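AP endonuclease, family 2 (Brucella melitensis biovar Abortus, PDB 3NGF) probably catalyses the isomerisation of hydroxypyruvate, as a manganese-binding TIM-barrel member of the hyi family. Local coordinates at residues H209-E220 / Y240-R251. Numbering follows the deposited sequence.
With MN (manganese (II) ion), chain C.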
loop_
_atom_site.group_PDB
_atom_site.type_symbol
_atom_site.label_atom_id
_atom_site.label_comp_id
_atom_site.label_asym_id
_atom_site.label_seq_id
_atom_site.Cartn_x
_atom_site.Cartn_y
_atom_site.Cartn_z
ATOM N N HIS A 209 -7.405 1.543 0.789
ATOM C CA HIS A 209 -6.735 0.464 0.098
ATOM C C HIS A 209 -6.619 -0.682 1.086
ATOM O O HIS A 209 -6.530 -0.461 2.299
ATOM C CB HIS A 209 -5.368 0.893 -0.428
ATOM C CG HIS A 209 -4.764 -0.080 -1.400
ATOM N ND1 HIS A 209 -5.404 -0.468 -2.554
ATOM C CD2 HIS A 209 -3.599 -0.772 -1.363
ATOM C CE1 HIS A 209 -4.658 -1.367 -3.187
ATOM N NE2 HIS A 209 -3.554 -1.562 -2.486
ATOM N N VAL A 210 -6.644 -1.882 0.539
ATOM C CA VAL A 210 -6.543 -3.121 1.284
ATOM C C VAL A 210 -5.465 -3.953 0.570
ATOM O O VAL A 210 -5.331 -3.902 -0.643
ATOM C CB VAL A 210 -7.893 -3.872 1.330
ATOM C CG1 VAL A 210 -7.732 -5.278 2.005
ATOM C CG2 VAL A 210 -8.959 -3.036 2.042
ATOM N N GLN A 211 -4.688 -4.681 1.350
ATOM C CA GLN A 211 -3.735 -5.653 0.840
ATOM C C GLN A 211 -3.927 -6.978 1.563
ATOM O O GLN A 211 -4.447 -7.011 2.689
ATOM C CB GLN A 211 -2.305 -5.166 1.010
ATOM C CG GLN A 211 -1.942 -4.017 0.052
ATOM C CD GLN A 211 -0.610 -3.424 0.384
ATOM O OE1 GLN A 211 -0.290 -3.227 1.547
ATOM N NE2 GLN A 211 0.198 -3.168 -0.635
ATOM N N ILE A 212 -3.541 -8.056 0.880
ATOM C CA ILE A 212 -3.676 -9.428 1.380
ATOM C C ILE A 212 -2.444 -10.306 1.123
ATOM O O ILE A 212 -1.696 -10.125 0.150
ATOM C CB ILE A 212 -4.938 -10.145 0.808
ATOM C CG1 ILE A 212 -4.821 -10.391 -0.703
ATOM C CG2 ILE A 212 -6.216 -9.357 1.170
ATOM C CD1 ILE A 212 -5.966 -11.252 -1.303
ATOM N N ALA A 213 -2.246 -11.271 2.028
ATOM C CA ALA A 213 -1.223 -12.290 1.913
ATOM C C ALA A 213 -1.525 -13.313 3.006
ATOM O O ALA A 213 -2.116 -12.965 4.054
ATOM C CB ALA A 213 0.218 -11.698 2.092
ATOM N N SER A 214 -1.154 -14.567 2.785
ATOM C CA SER A 214 -1.371 -15.587 3.822
ATOM C C SER A 214 -0.639 -15.244 5.120
ATOM O O SER A 214 0.435 -14.629 5.100
ATOM C CB SER A 214 -0.971 -16.993 3.335
ATOM O OG SER A 214 0.423 -17.174 3.279
ATOM N N VAL A 215 -1.234 -15.658 6.233
ATOM C CA VAL A 215 -0.619 -15.526 7.550
ATOM C C VAL A 215 -0.407 -16.958 8.085
ATOM O O VAL A 215 -1.339 -17.742 8.083
ATOM C CB VAL A 215 -1.514 -14.692 8.506
ATOM C CG1 VAL A 215 -0.894 -14.642 9.911
ATOM C CG2 VAL A 215 -1.748 -13.280 7.954
ATOM N N PRO A 216 0.800 -17.285 8.568
ATOM C CA PRO A 216 1.917 -16.375 8.774
ATOM C C PRO A 216 2.963 -16.272 7.645
ATOM O O PRO A 216 3.896 -15.458 7.756
ATOM C CB PRO A 216 2.573 -16.959 10.021
ATOM C CG PRO A 216 2.418 -18.450 9.826
ATOM C CD PRO A 216 1.048 -18.597 9.214
ATOM N N ASP A 217 2.860 -17.074 6.594
ATOM C CA ASP A 217 4.006 -17.206 5.677
ATOM C C ASP A 217 4.048 -16.274 4.455
ATOM O O ASP A 217 4.993 -16.335 3.682
ATOM C CB ASP A 217 4.190 -18.644 5.253
ATOM C CG ASP A 217 4.611 -19.522 6.413
ATOM O OD1 ASP A 217 5.490 -19.090 7.199
ATOM O OD2 ASP A 217 4.057 -20.611 6.534
ATOM N N ARG A 218 3.033 -15.438 4.329
ATOM C CA ARG A 218 2.991 -14.325 3.358
ATOM C C ARG A 218 3.012 -14.814 1.914
ATOM O O ARG A 218 3.689 -14.253 1.062
ATOM C CB ARG A 218 4.090 -13.304 3.662
ATOM C CG ARG A 218 3.727 -11.876 3.260
ATOM C CD ARG A 218 4.773 -10.865 3.701
ATOM N NE ARG A 218 4.286 -9.504 3.470
ATOM C CZ ARG A 218 4.913 -8.393 3.867
ATOM N NH1 ARG A 218 6.092 -8.451 4.476
ATOM N NH2 ARG A 218 4.367 -7.218 3.616
ATOM N N HIS A 219 2.220 -15.850 1.652
ATOM C CA HIS A 219 2.072 -16.421 0.313
ATOM C C HIS A 219 0.636 -16.198 -0.206
ATOM O O HIS A 219 -0.102 -15.351 0.312
ATOM C CB HIS A 219 2.432 -17.927 0.295
ATOM C CG HIS A 219 3.800 -18.267 0.810
ATOM N ND1 HIS A 219 4.948 -17.644 0.369
ATOM C CD2 HIS A 219 4.206 -19.222 1.683
ATOM C CE1 HIS A 219 5.997 -18.169 0.984
ATOM N NE2 HIS A 219 5.575 -19.136 1.780
ATOM N N GLU A 220 0.241 -16.937 -1.243
ATOM C CA GLU A 220 -1.107 -16.849 -1.800
ATOM C C GLU A 220 -2.194 -16.864 -0.727
ATOM O O GLU A 220 -2.086 -17.635 0.245
ATOM C CB GLU A 220 -1.348 -18.006 -2.767
ATOM C CG GLU A 220 -0.650 -17.841 -4.116
ATOM C CD GLU A 220 0.833 -18.260 -4.157
ATOM O OE1 GLU A 220 1.424 -18.641 -3.127
ATOM O OE2 GLU A 220 1.400 -18.234 -5.270
ATOM N N TYR A 240 -17.026 -1.549 0.587
ATOM C CA TYR A 240 -15.702 -1.208 0.077
ATOM C C TYR A 240 -15.662 -1.422 -1.425
ATOM O O TYR A 240 -16.005 -2.498 -1.892
ATOM C CB TYR A 240 -14.615 -2.053 0.744
ATOM C CG TYR A 240 -13.234 -1.717 0.255
ATOM C CD1 TYR A 240 -12.647 -0.487 0.557
ATOM C CD2 TYR A 240 -12.516 -2.608 -0.514
ATOM C CE1 TYR A 240 -11.386 -0.168 0.095
ATOM C CE2 TYR A 240 -11.250 -2.286 -1.002
ATOM C CZ TYR A 240 -10.691 -1.078 -0.679
ATOM O OH TYR A 240 -9.438 -0.797 -1.134
ATOM N N ARG A 241 -15.256 -0.402 -2.173
ATOM C CA ARG A 241 -15.149 -0.504 -3.622
ATOM C C ARG A 241 -13.819 0.011 -4.146
ATOM O O ARG A 241 -13.721 0.461 -5.294
ATOM C CB ARG A 241 -16.328 0.251 -4.271
ATOM C CG ARG A 241 -17.693 -0.226 -3.779
ATOM C CD ARG A 241 -18.137 -1.545 -4.373
ATOM N NE ARG A 241 -19.491 -1.879 -3.927
ATOM C CZ ARG A 241 -19.797 -2.526 -2.797
ATOM N NH1 ARG A 241 -18.845 -2.966 -1.956
ATOM N NH2 ARG A 241 -21.077 -2.753 -2.509
ATOM N N GLY A 242 -12.789 -0.037 -3.309
ATOM C CA GLY A 242 -11.418 0.214 -3.763
ATOM C C GLY A 242 -10.842 -1.070 -4.345
ATOM O O GLY A 242 -11.588 -1.939 -4.782
ATOM N N TRP A 243 -9.518 -1.192 -4.344
ATOM C CA TRP A 243 -8.838 -2.362 -4.874
ATOM C C TRP A 243 -8.266 -3.176 -3.724
ATOM O O TRP A 243 -8.060 -2.651 -2.632
ATOM C CB TRP A 243 -7.681 -1.953 -5.785
ATOM C CG TRP A 243 -8.076 -1.313 -7.086
ATOM C CD1 TRP A 243 -8.422 -0.026 -7.282
ATOM C CD2 TRP A 243 -8.145 -1.946 -8.358
ATOM N NE1 TRP A 243 -8.700 0.203 -8.608
ATOM C CE2 TRP A 243 -8.539 -0.965 -9.296
ATOM C CE3 TRP A 243 -7.897 -3.245 -8.808
ATOM C CZ2 TRP A 243 -8.722 -1.252 -10.646
ATOM C CZ3 TRP A 243 -8.081 -3.528 -10.173
ATOM C CH2 TRP A 243 -8.462 -2.536 -11.064
ATOM N N VAL A 244 -7.980 -4.432 -3.996
ATOM C CA VAL A 244 -7.315 -5.315 -3.050
ATOM C C VAL A 244 -5.954 -5.701 -3.619
ATOM O O VAL A 244 -5.880 -6.419 -4.634
ATOM C CB VAL A 244 -8.168 -6.576 -2.748
ATOM C CG1 VAL A 244 -7.450 -7.482 -1.752
ATOM C CG2 VAL A 244 -9.526 -6.173 -2.202
ATOM N N GLY A 245 -4.883 -5.187 -3.017
ATOM C CA GLY A 245 -3.521 -5.444 -3.500
ATOM C C GLY A 245 -2.997 -6.804 -3.072
ATOM O O GLY A 245 -3.111 -7.167 -1.906
ATOM N N CYS A 246 -2.434 -7.549 -4.019
ATOM C CA CYS A 246 -1.854 -8.878 -3.750
ATOM C C CYS A 246 -0.343 -8.799 -3.442
ATOM O O CYS A 246 0.524 -9.170 -4.253
ATOM C CB CYS A 246 -2.127 -9.809 -4.932
ATOM S SG CYS A 246 -3.898 -10.062 -5.240
ATOM N N GLU A 247 -0.037 -8.355 -2.233
ATOM C CA GLU A 247 1.317 -8.165 -1.786
ATOM C C GLU A 247 1.742 -9.419 -1.024
ATOM O O GLU A 247 1.865 -9.419 0.229
ATOM C CB GLU A 247 1.417 -6.955 -0.873
ATOM C CG GLU A 247 2.844 -6.578 -0.620
ATOM C CD GLU A 247 2.986 -5.444 0.354
ATOM O OE1 GLU A 247 2.024 -5.136 1.093
ATOM O OE2 GLU A 247 4.086 -4.881 0.381
ATOM N N TYR A 248 1.936 -10.478 -1.787
ATOM C CA TYR A 248 2.391 -11.726 -1.234
ATOM C C TYR A 248 3.548 -12.245 -2.056
ATOM O O TYR A 248 3.748 -11.869 -3.227
ATOM C CB TYR A 248 1.244 -12.747 -1.156
ATOM C CG TYR A 248 0.656 -13.257 -2.476
ATOM C CD1 TYR A 248 1.367 -14.122 -3.299
ATOM C CD2 TYR A 248 -0.613 -12.865 -2.892
ATOM C CE1 TYR A 248 0.822 -14.612 -4.487
ATOM C CE2 TYR A 248 -1.171 -13.350 -4.092
ATOM C CZ TYR A 248 -0.450 -14.233 -4.874
ATOM O OH TYR A 248 -1.010 -14.735 -6.034
ATOM N N ASN A 249 4.304 -13.119 -1.425
ATOM C CA ASN A 249 5.413 -13.811 -2.081
ATOM C C ASN A 249 4.930 -15.167 -2.548
ATOM O O ASN A 249 4.609 -16.025 -1.727
ATOM C CB ASN A 249 6.565 -13.976 -1.110
ATOM C CG ASN A 249 6.990 -12.673 -0.496
ATOM O OD1 ASN A 249 7.216 -11.666 -1.209
ATOM N ND2 ASN A 249 7.154 -12.673 0.828
ATOM N N PRO A 250 4.869 -15.380 -3.866
ATOM C CA PRO A 250 4.289 -16.662 -4.302
ATOM C C PRO A 250 5.051 -17.861 -3.734
ATOM O O PRO A 250 6.288 -17.812 -3.630
ATOM C CB PRO A 250 4.401 -16.580 -5.828
ATOM C CG PRO A 250 4.389 -15.083 -6.135
ATOM C CD PRO A 250 5.180 -14.487 -5.012
ATOM N N ARG A 251 4.332 -18.920 -3.360
ATOM C CA ARG A 251 4.966 -20.179 -2.918
ATOM C C ARG A 251 6.006 -20.682 -3.909
ATOM O O ARG A 251 7.113 -21.075 -3.531
ATOM C CB ARG A 251 3.914 -21.277 -2.754
ATOM C CG ARG A 251 3.161 -21.269 -1.451
ATOM C CD ARG A 251 2.220 -22.476 -1.393
ATOM N NE ARG A 251 1.191 -22.383 -2.428
ATOM C CZ ARG A 251 0.006 -21.789 -2.292
ATOM N NH1 ARG A 251 -0.361 -21.248 -1.136
ATOM N NH2 ARG A 251 -0.833 -21.737 -3.326
HETATM MN MN MN C . 1.578 -3.893 2.701
HETATM O O HOH W 1 -7.608 0.975 -3.384
HETATM O O HOH W 2 7.018 -15.004 2.292
HETATM O O HOH W 3 1.632 -8.154 2.753
HETATM O O HOH W 4 0.550 -16.537 -7.186
HETATM O O HOH W 5 2.737 -2.036 1.563
HETATM O O HOH W 6 3.618 -4.301 3.606
#
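His209 enters the contact through water 1, which lies in its ring plane and joins ND1 to Trp243 N; its NE2 is held by Glu41. At Val210, CG2 rests over one face of the Tyr240 ring, and the carbonyl takes a nearly straight bond from Gly245 N (2.7 Å, 168° at the hydrogen). Gln211, between Val210 and Ile212 in the chain, faces the other side of the sheet, into the metal site. Its OE1 binds manganese at 2.3 Å and Glu247 OE1 does so at 2.1 Å, the amide and carboxylate planes turned 41° apart, while Gln211 NE2 is tied to Glu41. Ile212 N bonds to Gly245 O, pairing the parallel seventh and eighth strands of the TIM barrel, linked through helix 228-237; its CG2 packs on Val244 CG1 at 3.7 Å. Beyond the strands, extended Arg218 (CG anti to the backbone N, chi1 -150°) donates from NH2 to water 3, which bridges to Glu247 O. His219 ND1 gives its hydrogen to Asn249 O (2.7 Å), close to the ring plane. Glu220 CA sits over the centre of the Tyr248 ring, and OE1 receives Arg251 N on its syn lone pair (2.9 Å). Glu150, Asp185 and two waters complete the manganese shell. Glu247 OE2 lies well out of the Arg218 guanidinium plane, 4.0 Å from NH2, so only charge acts there, perhaps adding to manganese's balancing of the carboxylates; with Glu247 a predicted proton donor/acceptor, these strand ends probably form part of the active site.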